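Local coordinates for uncharacterized protein (PDB 1ZJJ) that probably acts as a magnesium-dependent phosphatase of the haloacid dehalogenase (HAD) superfamily, although its physiological substrate is unknown, at residues I4-M8 and D9-Y13; D210-D213 and T214-F218. All coordinates share one frame; numbering follows the deposited sequence.

Interaction 1: residues I4-M8 and D9-Y13; sequences IIFDM and DGVLY. With MG (magnesium ion), chain D.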
loop_
_atom_site.group_PDB
_atom_site.type_symbol
_atom_site.label_atom_id
_atom_site.label_comp_id
_atom_site.label_asym_id
_atom_site.label_seq_id
_atom_site.Cartn_x
_atom_site.Cartn_y
_atom_site.Cartn_z
ATOM N N ILE B 4 30.383 -17.255 3.213
ATOM C CA ILE B 4 29.018 -17.646 2.916
ATOM C C ILE B 4 27.997 -16.828 3.698
ATOM O O ILE B 4 28.079 -16.698 4.918
ATOM C CB ILE B 4 28.811 -19.161 3.193
ATOM C CG1 ILE B 4 29.904 -19.975 2.478
ATOM C CG2 ILE B 4 27.430 -19.599 2.705
ATOM C CD1 ILE B 4 29.868 -21.467 2.764
ATOM N N ILE B 5 27.040 -16.269 2.970
ATOM C CA ILE B 5 25.983 -15.460 3.563
ATOM C C ILE B 5 24.687 -16.283 3.564
ATOM O O ILE B 5 24.280 -16.804 2.521
ATOM C CB ILE B 5 25.763 -14.170 2.737
ATOM C CG1 ILE B 5 27.107 -13.490 2.451
ATOM C CG2 ILE B 5 24.822 -13.223 3.484
ATOM C CD1 ILE B 5 27.908 -13.133 3.688
ATOM N N PHE B 6 24.048 -16.407 4.727
ATOM C CA PHE B 6 22.806 -17.175 4.837
ATOM C C PHE B 6 21.575 -16.362 5.198
ATOM O O PHE B 6 21.598 -15.553 6.131
ATOM C CB PHE B 6 22.885 -18.258 5.921
ATOM C CG PHE B 6 23.973 -19.274 5.722
ATOM C CD1 PHE B 6 25.272 -19.003 6.129
ATOM C CD2 PHE B 6 23.686 -20.521 5.170
ATOM C CE1 PHE B 6 26.272 -19.962 6.000
ATOM C CE2 PHE B 6 24.682 -21.488 5.034
ATOM C CZ PHE B 6 25.977 -21.205 5.452
ATOM N N ASP B 7 20.493 -16.603 4.469
ATOM C CA ASP B 7 19.221 -15.979 4.799
ATOM C C ASP B 7 18.843 -16.826 6.011
ATOM O O ASP B 7 19.423 -17.895 6.209
ATOM C CB ASP B 7 18.199 -16.196 3.691
ATOM C CG ASP B 7 16.789 -15.903 4.149
ATOM O OD1 ASP B 7 16.480 -14.732 4.452
ATOM O OD2 ASP B 7 16.000 -16.858 4.216
ATOM N N MET B 8 17.882 -16.384 6.815
ATOM C CA MET B 8 17.517 -17.150 8.000
ATOM C C MET B 8 16.259 -18.024 7.916
ATOM O O MET B 8 16.363 -19.247 7.775
ATOM C CB MET B 8 17.440 -16.204 9.201
ATOM C CG MET B 8 18.765 -15.478 9.435
ATOM S SD MET B 8 18.798 -14.321 10.825
ATOM C CE MET B 8 19.298 -15.368 12.109
ATOM N N ASP B 9 15.079 -17.418 8.002
ATOM C CA ASP B 9 13.835 -18.190 7.962
ATOM C C ASP B 9 13.707 -19.004 6.672
ATOM O O ASP B 9 13.806 -18.463 5.578
ATOM C CB ASP B 9 12.624 -17.265 8.108
ATOM C CG ASP B 9 11.361 -18.024 8.467
ATOM O OD1 ASP B 9 10.254 -17.466 8.305
ATOM O OD2 ASP B 9 11.481 -19.181 8.927
ATOM N N GLY B 10 13.485 -20.308 6.804
ATOM C CA GLY B 10 13.364 -21.155 5.631
ATOM C C GLY B 10 14.713 -21.700 5.191
ATOM O O GLY B 10 14.796 -22.494 4.259
ATOM N N VAL B 11 15.770 -21.274 5.878
ATOM C CA VAL B 11 17.129 -21.702 5.565
ATOM C C VAL B 11 17.830 -22.322 6.783
ATOM O O VAL B 11 18.289 -23.463 6.734
ATOM C CB VAL B 11 17.966 -20.506 5.041
ATOM C CG1 VAL B 11 19.380 -20.959 4.665
ATOM C CG2 VAL B 11 17.271 -19.888 3.824
ATOM N N LEU B 12 17.899 -21.570 7.877
ATOM C CA LEU B 12 18.556 -22.056 9.090
ATOM C C LEU B 12 17.549 -22.703 10.029
ATOM O O LEU B 12 17.912 -23.414 10.970
ATOM C CB LEU B 12 19.264 -20.898 9.799
ATOM C CG LEU B 12 20.341 -20.180 8.976
ATOM C CD1 LEU B 12 20.939 -19.036 9.794
ATOM C CD2 LEU B 12 21.423 -21.171 8.577
ATOM N N TYR B 13 16.279 -22.432 9.769
ATOM C CA TYR B 13 15.184 -22.971 10.553
ATOM C C TYR B 13 13.915 -22.628 9.797
ATOM O O TYR B 13 13.947 -21.861 8.839
ATOM C CB TYR B 13 15.163 -22.341 11.950
ATOM C CG TYR B 13 15.058 -20.830 11.945
ATOM C CD1 TYR B 13 13.833 -20.193 11.743
ATOM C CD2 TYR B 13 16.191 -20.035 12.134
ATOM C CE1 TYR B 13 13.736 -18.802 11.730
ATOM C CE2 TYR B 13 16.109 -18.646 12.121
ATOM C CZ TYR B 13 14.882 -18.034 11.921
ATOM O OH TYR B 13 14.821 -16.657 11.928
HETATM MG MG MG D . 13.857 -16.841 3.953
HETATM O O HOH W 1 13.454 -15.324 5.267
HETATM O O HOH W 2 14.090 -15.388 2.388
HETATM O O HOH W 3 11.761 -17.163 3.560
#
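Strand 2-6 gives way at Asp-7 to a tight loop, in which the carbonyl O of Met-8 accepts two backbone hydrogen bonds, from Val-11 N and Leu-12 N, each 2.8 Å long. They differ in approach: Leu-12 N lies in the carbonyl plane and bonds nearly straight (165°), whereas Val-11 N sits above that plane and is more bent. Gly-10 N closes the turn on Tyr-13 O, and at its positive phi of 89° a side chain would collide with the preceding carbonyl.

The folded loop points two oxygens at one magnesium ion. Asp-7 turns its CG anti to the backbone N (chi1 164°), which carries OD2 to 2.2 Å from the magnesium, and the backbone O of Asp-9 binds it at 2.3 Å. Three waters and Asp-210 complete the shell. The second oxygen of Asp-7, OD1, takes a hydrogen bond from a metal-bound water and forms a salt bridge with Lys-187. Val-11 presses CG2 to within 3.3 Å of Asp-7 OD2, flanking the carboxylate with a methyl group.

Away from the metal the contact is apolar. Leu-12 CD2 meets Phe-6 CD2 at 4.1 Å, the two side chains crossing at about a right angle, while Tyr-13 brings CE2 to 4.0 Å from Met-8 CB. The sequence and the magnesium ligands are consistent with the DxDx(T/V) motif of HAD phosphatases, whose first aspartate is usually the nucleophile. Magnesium on OD2 and Lys-187 on OD1 give the two oxygens of Asp-7 separate roles and probably fix the carboxylate's rotation.

Interaction 2: residues D210-D213 and T214-F218; sequences DRLD and TDIAF. With MG (magnesium ion), chain D.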
loop_
_atom_site.group_PDB
_atom_site.type_symbol
_atom_site.label_atom_id
_atom_site.label_comp_id
_atom_site.label_asym_id
_atom_site.label_seq_id
_atom_site.Cartn_x
_atom_site.Cartn_y
_atom_site.Cartn_z
ATOM N N ASP B 210 16.075 -19.104 0.416
ATOM C CA ASP B 210 14.922 -19.898 -0.002
ATOM C C ASP B 210 13.936 -19.086 -0.834
ATOM O O ASP B 210 12.941 -19.630 -1.309
ATOM C CB ASP B 210 14.189 -20.469 1.211
ATOM C CG ASP B 210 13.527 -19.394 2.034
ATOM O OD1 ASP B 210 14.256 -18.474 2.442
ATOM O OD2 ASP B 210 12.299 -19.464 2.264
ATOM N N ARG B 211 14.198 -17.790 -0.997
ATOM C CA ARG B 211 13.320 -16.931 -1.794
ATOM C C ARG B 211 14.010 -16.458 -3.072
ATOM O O ARG B 211 15.106 -15.906 -3.035
ATOM C CB ARG B 211 12.858 -15.710 -0.990
ATOM C CG ARG B 211 11.802 -16.008 0.075
ATOM C CD ARG B 211 11.419 -14.743 0.863
ATOM N NE ARG B 211 10.612 -15.068 2.036
ATOM C CZ ARG B 211 9.281 -15.075 2.061
ATOM N NH1 ARG B 211 8.586 -14.763 0.976
ATOM N NH2 ARG B 211 8.640 -15.413 3.173
ATOM N N LEU B 212 13.348 -16.669 -4.200
ATOM C CA LEU B 212 13.893 -16.274 -5.489
ATOM C C LEU B 212 13.915 -14.763 -5.685
ATOM O O LEU B 212 14.914 -14.202 -6.135
ATOM C CB LEU B 212 13.087 -16.940 -6.610
ATOM C CG LEU B 212 13.377 -18.432 -6.808
ATOM C CD1 LEU B 212 12.179 -19.136 -7.431
ATOM C CD2 LEU B 212 14.627 -18.584 -7.685
ATOM N N ASP B 213 12.811 -14.111 -5.335
ATOM C CA ASP B 213 12.670 -12.665 -5.481
ATOM C C ASP B 213 13.592 -11.803 -4.621
ATOM O O ASP B 213 13.836 -10.648 -4.957
ATOM C CB ASP B 213 11.221 -12.270 -5.215
ATOM C CG ASP B 213 10.773 -12.644 -3.823
ATOM O OD1 ASP B 213 11.029 -11.863 -2.887
ATOM O OD2 ASP B 213 10.182 -13.731 -3.663
ATOM N N THR B 214 14.095 -12.334 -3.508
ATOM C CA THR B 214 15.004 -11.549 -2.676
ATOM C C THR B 214 16.396 -12.173 -2.611
ATOM O O THR B 214 17.368 -11.595 -3.099
ATOM C CB THR B 214 14.473 -11.380 -1.231
ATOM O OG1 THR B 214 14.174 -12.662 -0.673
ATOM C CG2 THR B 214 13.234 -10.511 -1.215
ATOM N N ASP B 215 16.483 -13.363 -2.024
ATOM C CA ASP B 215 17.762 -14.047 -1.884
ATOM C C ASP B 215 18.492 -14.319 -3.200
ATOM O O ASP B 215 19.623 -13.872 -3.391
ATOM C CB ASP B 215 17.562 -15.359 -1.123
ATOM C CG ASP B 215 16.978 -15.142 0.252
ATOM O OD1 ASP B 215 17.454 -14.228 0.956
ATOM O OD2 ASP B 215 16.053 -15.880 0.633
ATOM N N ILE B 216 17.853 -15.044 -4.107
ATOM C CA ILE B 216 18.504 -15.367 -5.369
ATOM C C ILE B 216 18.684 -14.145 -6.268
ATOM O O ILE B 216 19.713 -14.002 -6.927
ATOM C CB ILE B 216 17.734 -16.478 -6.114
ATOM C CG1 ILE B 216 17.584 -17.692 -5.195
ATOM C CG2 ILE B 216 18.480 -16.884 -7.378
ATOM C CD1 ILE B 216 18.904 -18.199 -4.614
ATOM N N ALA B 217 17.695 -13.255 -6.283
ATOM C CA ALA B 217 17.790 -12.052 -7.101
ATOM C C ALA B 217 18.999 -11.238 -6.641
ATOM O O ALA B 217 19.730 -10.665 -7.443
ATOM C CB ALA B 217 16.517 -11.232 -6.963
ATOM N N PHE B 218 19.199 -11.219 -5.329
ATOM C CA PHE B 218 20.293 -10.505 -4.690
ATOM C C PHE B 218 21.641 -11.045 -5.172
ATOM O O PHE B 218 22.497 -10.293 -5.628
ATOM C CB PHE B 218 20.159 -10.681 -3.173
ATOM C CG PHE B 218 21.161 -9.911 -2.359
ATOM C CD1 PHE B 218 21.273 -8.532 -2.480
ATOM C CD2 PHE B 218 21.945 -10.566 -1.411
ATOM C CE1 PHE B 218 22.151 -7.812 -1.664
ATOM C CE2 PHE B 218 22.822 -9.862 -0.593
ATOM C CZ PHE B 218 22.926 -8.479 -0.718
HETATM MG MG MG D . 13.857 -16.841 3.953
HETATM O O HOH W 3 11.761 -17.163 3.560
HETATM O O HOH W 2 14.090 -15.388 2.388
HETATM O O HOH W 1 13.454 -15.324 5.267
#
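Asp-215 reaches back from the first turn of helix 212-221 to the residues that precede it, its OD2 accepting a hydrogen bond from Arg-211 N at 3.1 Å through the anti lone pair, and a weak one from Asp-210 N. Its CG stands anti to the carbonyl carbon (chi1 -59°), which directs the carboxylate toward the start of the helix. The same OD2 receives a hydrogen bond of 2.7 Å from a magnesium-bound water, and OD1 pairs with Lys-187. Asp-210 supplies the direct ligand, OD1 at 2.3 Å from the magnesium, while its OD2 is held by Val-233 N and a second metal-bound water.

The tightly packed part lies along the helix. Ile-216 N bonds to Arg-211 O, in the carbonyl plane and close to straight at 165°, and Ala-217 N bonds to Leu-212 O; both span five residues, as a pi-type turn does. Leu-212 and Ile-216 run side by side, CD2 to CG1 4.0 Å, both packing against strand 225-229. The solvent side begins where Asp-213 is exposed and the partly exposed Arg-211 leads away from the helix. Thr-214 lies alongside Arg-211 with no hydrogen bond between the two side chains, and Arg-211 NE makes a weak hydrogen bond to a metal-bound water.

An alanine in place of Asp-215 would probably leave the water on its OD2 and Arg-211 N without their acceptor and Lys-187 without one of its carboxylate mates. As in other HAD hydrolases, an acid after the fourth strand thus binds the metal directly, and a second acid five residues on grips a metal-bound water and so probably helps to position the metal's shell.

Interactions 1 and 2 show how a HAD active site is assembled from segments at the C-terminal ends of neighbouring parallel strands. Residues 4-13 run from strand 2-6 into the loop after it, residues 210-218 follow strand 204-209, and although the contact centres lie about 12 Å apart, both reach one magnesium ion. Asp-7 OD2 comes within 3.0 Å of Asp-210 OD1, and Asp-9 O within 3.2 Å of that same atom, approaches that the shared cation probably makes tolerable. Lys-187 bridges the second shell, paired with Asp-7 of interaction 1 and Asp-215 of interaction 2. Val-11 CG2 packs 3.6 Å from Asp-210 OD1, and the three metal-bound waters are common to both contacts.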